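Local coordinates for protein NADP-dependent glyceraldehyde-3-phosphate dehydrogenase (Bacillus halodurans, PDB 3PRL) that probably catalyses the NADP-dependent, non-phosphorylating oxidation of glyceraldehyde 3-phosphate to 3-phosphoglycerate as a member of the aldehyde dehydrogenase family, at residues D[345-350]-D[369-374]; D[262-267]-D[442-447]; D[94-99]-D[324-329]. All coordinates share one frame; numbering follows the deposited sequence.

Contact 1 (D[345-350]-D[369-374]); sequences GLIDDA and SPTLLD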
loop_
_atom_site.group_PDB
_atom_site.type_symbol
_atom_site.label_atom_id
_atom_site.label_comp_id
_atom_site.label_asym_id
_atom_site.label_seq_id
_atom_site.Cartn_x
_atom_site.Cartn_y
_atom_site.Cartn_z
ATOM N N GLY D 345 12.670 47.785 -7.941
ATOM C CA GLY D 345 13.921 47.890 -7.185
ATOM C C GLY D 345 14.901 46.761 -7.441
ATOM O O GLY D 345 16.121 46.969 -7.384
ATOM N N LEU D 346 14.368 45.565 -7.700
ATOM C CA LEU D 346 15.170 44.407 -8.096
ATOM C C LEU D 346 15.831 44.606 -9.461
ATOM O O LEU D 346 17.007 44.267 -9.633
ATOM C CB LEU D 346 14.324 43.113 -8.088
ATOM C CG LEU D 346 14.329 42.220 -6.830
ATOM C CD1 LEU D 346 13.964 42.982 -5.566
ATOM C CD2 LEU D 346 13.399 41.019 -6.981
ATOM N N ILE D 347 15.067 45.141 -10.417
ATOM C CA ILE D 347 15.583 45.482 -11.750
ATOM C C ILE D 347 16.689 46.538 -11.641
ATOM O O ILE D 347 17.822 46.288 -12.064
ATOM C CB ILE D 347 14.452 45.947 -12.710
ATOM C CG1 ILE D 347 13.520 44.774 -13.028
ATOM C CG2 ILE D 347 15.038 46.547 -14.002
ATOM C CD1 ILE D 347 12.153 45.174 -13.561
ATOM N N ASP D 348 16.357 47.689 -11.051
ATOM C CA ASP D 348 17.321 48.765 -10.745
ATOM C C ASP D 348 18.676 48.220 -10.253
ATOM O O ASP D 348 19.682 48.335 -10.957
ATOM C CB ASP D 348 16.753 49.720 -9.684
ATOM C CG ASP D 348 15.637 50.618 -10.206
ATOM O OD1 ASP D 348 14.947 51.216 -9.352
ATOM O OD2 ASP D 348 15.447 50.756 -11.438
ATOM N N ASP D 349 18.683 47.617 -9.056
ATOM C CA ASP D 349 19.891 47.050 -8.434
ATOM C C ASP D 349 20.730 46.214 -9.400
ATOM O O ASP D 349 21.968 46.268 -9.370
ATOM C CB ASP D 349 19.532 46.195 -7.210
ATOM C CG ASP D 349 20.746 45.517 -6.600
ATOM O OD1 ASP D 349 21.482 46.193 -5.843
ATOM O OD2 ASP D 349 20.969 44.319 -6.891
ATOM N N ALA D 350 20.038 45.448 -10.238
ATOM C CA ALA D 350 20.660 44.597 -11.240
ATOM C C ALA D 350 21.312 45.419 -12.342
ATOM O O ALA D 350 22.454 45.164 -12.706
ATOM C CB ALA D 350 19.641 43.623 -11.824
ATOM N N SER D 369 6.071 45.541 -18.079
ATOM C CA SER D 369 6.556 44.792 -19.237
ATOM C C SER D 369 7.317 43.564 -18.766
ATOM O O SER D 369 7.977 43.617 -17.730
ATOM C CB SER D 369 7.480 45.661 -20.101
ATOM O OG SER D 369 6.743 46.465 -20.998
ATOM N N PRO D 370 7.214 42.443 -19.506
ATOM C CA PRO D 370 8.062 41.343 -19.080
ATOM C C PRO D 370 9.512 41.807 -19.214
ATOM O O PRO D 370 9.888 42.420 -20.220
ATOM C CB PRO D 370 7.729 40.224 -20.068
ATOM C CG PRO D 370 7.117 40.911 -21.258
ATOM C CD PRO D 370 6.445 42.127 -20.727
ATOM N N THR D 371 10.301 41.553 -18.180
ATOM C CA THR D 371 11.642 42.085 -18.119
ATOM C C THR D 371 12.659 40.953 -18.172
ATOM O O THR D 371 12.625 40.032 -17.345
ATOM C CB THR D 371 11.833 42.998 -16.873
ATOM O OG1 THR D 371 10.798 43.991 -16.842
ATOM C CG2 THR D 371 13.167 43.701 -16.933
ATOM N N LEU D 372 13.542 41.022 -19.170
ATOM C CA LEU D 372 14.625 40.056 -19.325
ATOM C C LEU D 372 15.979 40.695 -19.050
ATOM O O LEU D 372 16.349 41.703 -19.673
ATOM C CB LEU D 372 14.606 39.415 -20.716
ATOM C CG LEU D 372 15.386 38.102 -20.874
ATOM C CD1 LEU D 372 14.797 36.993 -20.001
ATOM C CD2 LEU D 372 15.401 37.674 -22.323
ATOM N N LEU D 373 16.711 40.092 -18.114
ATOM C CA LEU D 373 18.051 40.541 -17.759
ATOM C C LEU D 373 19.061 39.445 -18.034
ATOM O O LEU D 373 18.788 38.267 -17.801
ATOM C CB LEU D 373 18.110 40.937 -16.284
ATOM C CG LEU D 373 17.051 41.903 -15.745
ATOM C CD1 LEU D 373 16.955 41.780 -14.236
ATOM C CD2 LEU D 373 17.346 43.355 -16.166
ATOM N N ASP D 374 20.231 39.836 -18.523
ATOM C CA ASP D 374 21.303 38.889 -18.820
ATOM C C ASP D 374 22.519 39.205 -17.961
ATOM O O ASP D 374 22.560 40.245 -17.302
ATOM C CB ASP D 374 21.651 38.897 -20.320
ATOM C CG ASP D 374 22.347 37.610 -20.788
ATOM O OD1 ASP D 374 22.675 36.737 -19.948
ATOM O OD2 ASP D 374 22.571 37.476 -22.011
#
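Ile-347 and Thr-371 meet without a flat group between them. No ring, amide or carboxylate has a face or edge in this contact, which is made by aliphatic branches and one hydroxyl. The two side chains reach toward each other tip to tip. The outermost carbon of the isoleucine, CD1, lies 3.7 Å from Thr-371 OG1 and 3.8 Å from Thr-371 CG2, so it touches both branches of the threonine. Ile-347 CG1 sits beside the backbone N (chi1 -68°), and the extended second torsion carries CD1 out to the strand. Thr-371 OG1 has its polar partner elsewhere. It hydrogen-bonds to Gly-360 O, and the carbonyl of Ser-369 is a second possible acceptor for the same proton. The isoleucine methyl packs beside a hydroxyl whose polar partner lies off the helix. One turn further along the helix, Ala-350 CB rests 4.1 Å from Leu-373 CD1. The other leucine methyl, CD2, turns to Ile-347 CG2 at a looser 4.5 Å. Val-391 and Leu-357, on the two neighbouring strands, extend this apolar layer. Leu-372 and Asp-374 instead meet helix 303-317. The axes of 345-350 and 371-374 come within 10.4 Å and run in directions 27° apart. This is helix-on-sheet packing within an alpha/beta fold, the helix running roughly with the strand here, as in the catalytic domain of aldehyde dehydrogenases.

Contact 2 (D[262-267]-D[442-447]); sequences GKDPAI and AKTERG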
loop_
_atom_site.group_PDB
_atom_site.type_symbol
_atom_site.label_atom_id
_atom_site.label_comp_id
_atom_site.label_asym_id
_atom_site.label_seq_id
_atom_site.Cartn_x
_atom_site.Cartn_y
_atom_site.Cartn_z
ATOM N N GLY D 262 9.349 30.445 -3.665
ATOM C CA GLY D 262 10.332 29.694 -4.419
ATOM C C GLY D 262 11.269 30.608 -5.161
ATOM O O GLY D 262 10.954 31.769 -5.414
ATOM N N LYS D 263 12.451 30.094 -5.473
ATOM C CA LYS D 263 13.245 30.676 -6.557
ATOM C C LYS D 263 13.695 29.516 -7.453
ATOM O O LYS D 263 14.883 29.152 -7.466
ATOM C CB LYS D 263 14.410 31.491 -5.990
ATOM C CG LYS D 263 15.116 32.437 -6.975
ATOM C CD LYS D 263 14.435 33.806 -7.124
ATOM C CE LYS D 263 15.297 34.721 -7.997
ATOM N NZ LYS D 263 14.739 36.096 -8.239
ATOM N N ASP D 264 12.738 28.900 -8.159
ATOM C CA ASP D 264 13.035 27.704 -8.965
ATOM C C ASP D 264 14.083 28.022 -10.047
ATOM O O ASP D 264 13.919 28.961 -10.811
ATOM C CB ASP D 264 11.770 27.076 -9.613
ATOM C CG ASP D 264 10.674 26.717 -8.606
ATOM O OD1 ASP D 264 10.971 26.409 -7.421
ATOM O OD2 ASP D 264 9.484 26.741 -9.008
ATOM N N PRO D 265 15.183 27.256 -10.079
ATOM C CA PRO D 265 16.167 27.423 -11.149
ATOM C C PRO D 265 15.824 26.631 -12.392
ATOM O O PRO D 265 15.190 25.566 -12.311
ATOM C CB PRO D 265 17.453 26.868 -10.542
ATOM C CG PRO D 265 16.963 25.846 -9.510
ATOM C CD PRO D 265 15.699 26.434 -8.959
ATOM N N ALA D 266 16.232 27.159 -13.539
ATOM C CA ALA D 266 16.235 26.391 -14.760
ATOM C C ALA D 266 17.702 26.132 -15.041
ATOM O O ALA D 266 18.498 27.063 -15.097
ATOM C CB ALA D 266 15.608 27.175 -15.875
ATOM N N ILE D 267 18.057 24.861 -15.175
ATOM C CA ILE D 267 19.426 24.497 -15.519
ATOM C C ILE D 267 19.446 24.018 -16.963
ATOM O O ILE D 267 18.701 23.100 -17.321
ATOM C CB ILE D 267 19.979 23.432 -14.552
ATOM C CG1 ILE D 267 19.854 23.952 -13.104
ATOM C CG2 ILE D 267 21.409 23.065 -14.924
ATOM C CD1 ILE D 267 20.408 23.038 -12.020
ATOM N N ALA D 442 11.243 19.899 -18.672
ATOM C CA ALA D 442 9.936 20.551 -18.607
ATOM C C ALA D 442 9.998 21.576 -17.493
ATOM O O ALA D 442 10.918 21.541 -16.665
ATOM C CB ALA D 442 8.844 19.541 -18.318
ATOM N N LYS D 443 9.019 22.478 -17.483
ATOM C CA LYS D 443 9.002 23.581 -16.534
ATOM C C LYS D 443 8.638 23.072 -15.144
ATOM O O LYS D 443 8.256 21.905 -14.986
ATOM C CB LYS D 443 8.028 24.678 -16.991
ATOM C CG LYS D 443 6.548 24.259 -17.070
ATOM C CD LYS D 443 5.746 25.239 -17.929
ATOM C CE LYS D 443 4.239 25.023 -17.836
ATOM N NZ LYS D 443 3.472 25.785 -18.908
ATOM N N THR D 444 8.767 23.941 -14.141
ATOM C CA THR D 444 8.292 23.588 -12.802
ATOM C C THR D 444 6.800 23.904 -12.724
ATOM O O THR D 444 6.329 24.859 -13.317
ATOM C CB THR D 444 9.066 24.291 -11.642
ATOM O OG1 THR D 444 9.033 25.707 -11.825
ATOM C CG2 THR D 444 10.515 23.853 -11.622
ATOM N N GLU D 445 6.063 23.084 -11.990
ATOM C CA GLU D 445 4.636 23.327 -11.772
ATOM C C GLU D 445 4.184 22.493 -10.598
ATOM O O GLU D 445 4.789 21.472 -10.269
ATOM C CB GLU D 445 3.797 22.972 -13.013
ATOM C CG GLU D 445 3.598 21.471 -13.198
ATOM C CD GLU D 445 3.048 21.095 -14.554
ATOM O OE1 GLU D 445 2.063 21.743 -15.008
ATOM O OE2 GLU D 445 3.617 20.147 -15.155
ATOM N N ARG D 446 3.095 22.930 -9.991
ATOM C CA ARG D 446 2.504 22.234 -8.874
ATOM C C ARG D 446 1.864 20.928 -9.349
ATOM O O ARG D 446 2.055 19.874 -8.741
ATOM C CB ARG D 446 1.459 23.137 -8.224
ATOM C CG ARG D 446 1.085 22.692 -6.833
ATOM C CD ARG D 446 -0.392 22.891 -6.596
ATOM N NE ARG D 446 -0.865 22.184 -5.405
ATOM C CZ ARG D 446 -0.846 22.681 -4.176
ATOM N NH1 ARG D 446 -1.325 21.955 -3.174
ATOM N NH2 ARG D 446 -0.338 23.887 -3.936
ATOM N N GLY D 447 1.105 21.001 -10.441
ATOM C CA GLY D 447 0.375 19.843 -10.945
ATOM C C GLY D 447 1.267 18.752 -11.521
ATOM O O GLY D 447 2.485 18.770 -11.324
#
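Asp-264 and Thr-444 bury nearly all the surface of this contact and make its one hydrogen bond. Thr-444 OG1 donates to Asp-264 OD2 at 3.0 Å. The hydroxyl comes to the anti side of that oxygen, 34° out of the carboxylate plane. The two side chains cross obliquely. OG1 lies between the backbone N and the carbonyl carbon of its own residue (chi1 55°), and this turns the hydroxyl to the aspartate. The methyl CG2 then falls against the aspartate stem, 4.0 Å from Asp-264 CB. The carboxylate has further partners. OD1 accepts from the backbone N of Gln-415, on the adjacent strand, and OD2 also accepts from the N of Ala-295. With an alanine here instead of Asp-264, the Thr-444 hydroxyl and the two backbone N-H groups would probably lose their shared acceptor. Beyond the threonine, Arg-446 forms a salt bridge with Glu-259. The same loop, held to the strand at Thr-444, thus also reaches the predicted active-site glutamate. For a buried carboxylate such as Asp-264, three donors would be expected to favour the ionised form and restrain its rotation.

Contact 3 (D[94-99]-D[324-329]); sequences LIMHEV and SPEDDA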
loop_
_atom_site.group_PDB
_atom_site.type_symbol
_atom_site.label_atom_id
_atom_site.label_comp_id
_atom_site.label_asym_id
_atom_site.label_seq_id
_atom_site.Cartn_x
_atom_site.Cartn_y
_atom_site.Cartn_z
ATOM N N LEU D 94 -15.010 36.872 -11.745
ATOM C CA LEU D 94 -14.687 37.528 -10.479
ATOM C C LEU D 94 -13.192 37.408 -10.222
ATOM O O LEU D 94 -12.521 38.389 -9.904
ATOM C CB LEU D 94 -15.492 36.934 -9.316
ATOM C CG LEU D 94 -15.637 37.771 -8.045
ATOM C CD1 LEU D 94 -16.533 38.974 -8.255
ATOM C CD2 LEU D 94 -16.198 36.924 -6.925
ATOM N N ILE D 95 -12.666 36.202 -10.393
ATOM C CA ILE D 95 -11.220 35.994 -10.285
ATOM C C ILE D 95 -10.407 36.928 -11.203
ATOM O O ILE D 95 -9.508 37.618 -10.723
ATOM C CB ILE D 95 -10.807 34.528 -10.511
ATOM C CG1 ILE D 95 -11.499 33.612 -9.496
ATOM C CG2 ILE D 95 -9.287 34.410 -10.417
ATOM C CD1 ILE D 95 -11.376 32.113 -9.819
ATOM N N MET D 96 -10.708 36.966 -12.506
ATOM C CA MET D 96 -9.899 37.825 -13.402
ATOM C C MET D 96 -9.862 39.288 -12.949
ATOM O O MET D 96 -8.801 39.897 -12.969
ATOM C CB MET D 96 -10.214 37.691 -14.908
ATOM C CG MET D 96 -11.644 37.794 -15.312
ATOM S SD MET D 96 -11.950 38.689 -16.858
ATOM C CE MET D 96 -13.538 39.380 -16.410
ATOM N N HIS D 97 -10.997 39.822 -12.499
ATOM C CA HIS D 97 -11.033 41.201 -12.003
ATOM C C HIS D 97 -10.265 41.351 -10.683
ATOM O O HIS D 97 -9.372 42.195 -10.583
ATOM C CB HIS D 97 -12.474 41.711 -11.820
ATOM C CG HIS D 97 -13.172 42.073 -13.096
ATOM N ND1 HIS D 97 -14.389 41.535 -13.454
ATOM C CD2 HIS D 97 -12.833 42.927 -14.091
ATOM C CE1 HIS D 97 -14.771 42.035 -14.615
ATOM N NE2 HIS D 97 -13.843 42.881 -15.026
ATOM N N GLU D 98 -10.620 40.519 -9.696
ATOM C CA GLU D 98 -10.213 40.691 -8.285
ATOM C C GLU D 98 -8.711 40.568 -8.065
ATOM O O GLU D 98 -8.127 41.316 -7.273
ATOM C CB GLU D 98 -10.940 39.671 -7.382
ATOM C CG GLU D 98 -11.209 40.152 -5.950
ATOM C CD GLU D 98 -11.647 39.037 -4.996
ATOM O OE1 GLU D 98 -12.004 37.921 -5.456
ATOM O OE2 GLU D 98 -11.628 39.266 -3.760
ATOM N N VAL D 99 -8.107 39.586 -8.738
ATOM C CA VAL D 99 -6.680 39.335 -8.609
ATOM C C VAL D 99 -5.927 39.601 -9.921
ATOM O O VAL D 99 -4.725 39.322 -10.035
ATOM C CB VAL D 99 -6.399 37.946 -7.972
ATOM C CG1 VAL D 99 -7.139 37.818 -6.635
ATOM C CG2 VAL D 99 -6.792 36.799 -8.912
ATOM N N SER D 324 -4.754 44.249 -20.032
ATOM C CA SER D 324 -5.712 43.904 -18.965
ATOM C C SER D 324 -6.168 42.412 -18.914
ATOM O O SER D 324 -6.131 41.703 -19.933
ATOM C CB SER D 324 -6.916 44.851 -19.024
ATOM O OG SER D 324 -7.744 44.567 -20.131
ATOM N N PRO D 325 -6.574 41.923 -17.713
ATOM C CA PRO D 325 -7.022 40.526 -17.569
ATOM C C PRO D 325 -8.211 40.128 -18.458
ATOM O O PRO D 325 -8.310 38.969 -18.871
ATOM C CB PRO D 325 -7.406 40.420 -16.076
ATOM C CG PRO D 325 -7.458 41.849 -15.572
ATOM C CD PRO D 325 -6.455 42.583 -16.400
ATOM N N GLU D 326 -9.090 41.083 -18.738
ATOM C CA GLU D 326 -10.283 40.845 -19.539
ATOM C C GLU D 326 -9.900 40.483 -20.972
ATOM O O GLU D 326 -10.545 39.656 -21.607
ATOM C CB GLU D 326 -11.198 42.071 -19.528
ATOM C CG GLU D 326 -11.476 42.665 -18.140
ATOM C CD GLU D 326 -10.491 43.762 -17.755
ATOM O OE1 GLU D 326 -10.892 44.951 -17.712
ATOM O OE2 GLU D 326 -9.313 43.446 -17.512
ATOM N N ASP D 327 -8.829 41.095 -21.463
ATOM C CA ASP D 327 -8.347 40.828 -22.810
ATOM C C ASP D 327 -7.510 39.550 -22.950
ATOM O O ASP D 327 -7.102 39.213 -24.060
ATOM C CB ASP D 327 -7.563 42.041 -23.348
ATOM C CG ASP D 327 -8.423 43.299 -23.471
ATOM O OD1 ASP D 327 -9.670 43.199 -23.490
ATOM O OD2 ASP D 327 -7.836 44.398 -23.542
ATOM N N ASP D 328 -7.243 38.847 -21.841
ATOM C CA ASP D 328 -6.444 37.613 -21.885
ATOM C C ASP D 328 -4.966 37.853 -22.242
ATOM O O ASP D 328 -4.333 37.009 -22.890
ATOM C CB ASP D 328 -7.042 36.616 -22.896
ATOM C CG ASP D 328 -7.624 35.394 -22.247
ATOM O OD1 ASP D 328 -6.947 34.789 -21.392
ATOM O OD2 ASP D 328 -8.760 35.023 -22.612
ATOM N N ALA D 329 -4.420 38.998 -21.842
ATOM C CA ALA D 329 -2.988 39.260 -22.026
ATOM C C ALA D 329 -2.135 38.250 -21.249
ATOM O O ALA D 329 -2.554 37.737 -20.198
ATOM C CB ALA D 329 -2.644 40.691 -21.613
#
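Met-96 and His-97, near the end of helix 88-98, face Pro-325 and Glu-326 of a loop. The methionine bends twice along its chain. Its CG lies between the backbone N and the carbonyl carbon (chi1 50°), and the bends at the next two torsions bring the sulfur alongside the loop backbone. There SD lies 3.8 Å from Glu-326 CA. The terminal methyl, CE, turns back over one face of the His-97 ring, 3.4 Å from its plane and away from the ring centre. The proline ring approaches the same helical turn at its backbone. Pro-325 CB lies 3.4 Å from Met-96 O, and it also packs 4.1 Å from Met-96 CB. His-97 and Glu-326 cross at about a right angle. The stem of the glutamate makes this contact, with Glu-326 CG 3.9 Å from His-97 NE2. The ring and carboxylate planes stand 61° apart. The polar ends are near but not in contact, so van der Waals packing carries the pair. The loop folds as a turn in which Asp-328 N bonds back to Pro-325 O. Asp-328 OD1 accepts from the N of Lys-104 in the first turn of helix 103-124, and Pro-325 bonds through its backbone to Lys-103. The loop is thus also tied to the helix that follows helix 88-98. On another side of helix 88-98, Glu-98 hydrogen-bonds to Leu-193 N and Ser-194 OG. The arrangement is consistent with the junction between the cofactor-binding and catalytic domains of the aldehyde dehydrogenase fold.

Contacts 1 and 2 reach the same mixed sheet, with centres 20 Å apart and nearest atoms about 5 Å apart. Along the chain, contact 1 is nested within the loop closed by contact 2. Contact 3 lies 24 Å, centre to centre, from each of the others. It crosses contact 2 in sequence and closes before contact 1 opens. Contacts 2 and 3 lie nearer the functional sites. The side chain of Asp-264 is about 11 Å from that of Glu-259, the predicted active-site residue. The side chain of Pro-325 is about 12 Å from that of Phe-162, which is seen to bind NADP in this protein, although the cofactor is absent from this chain. Contact 1 is away from both.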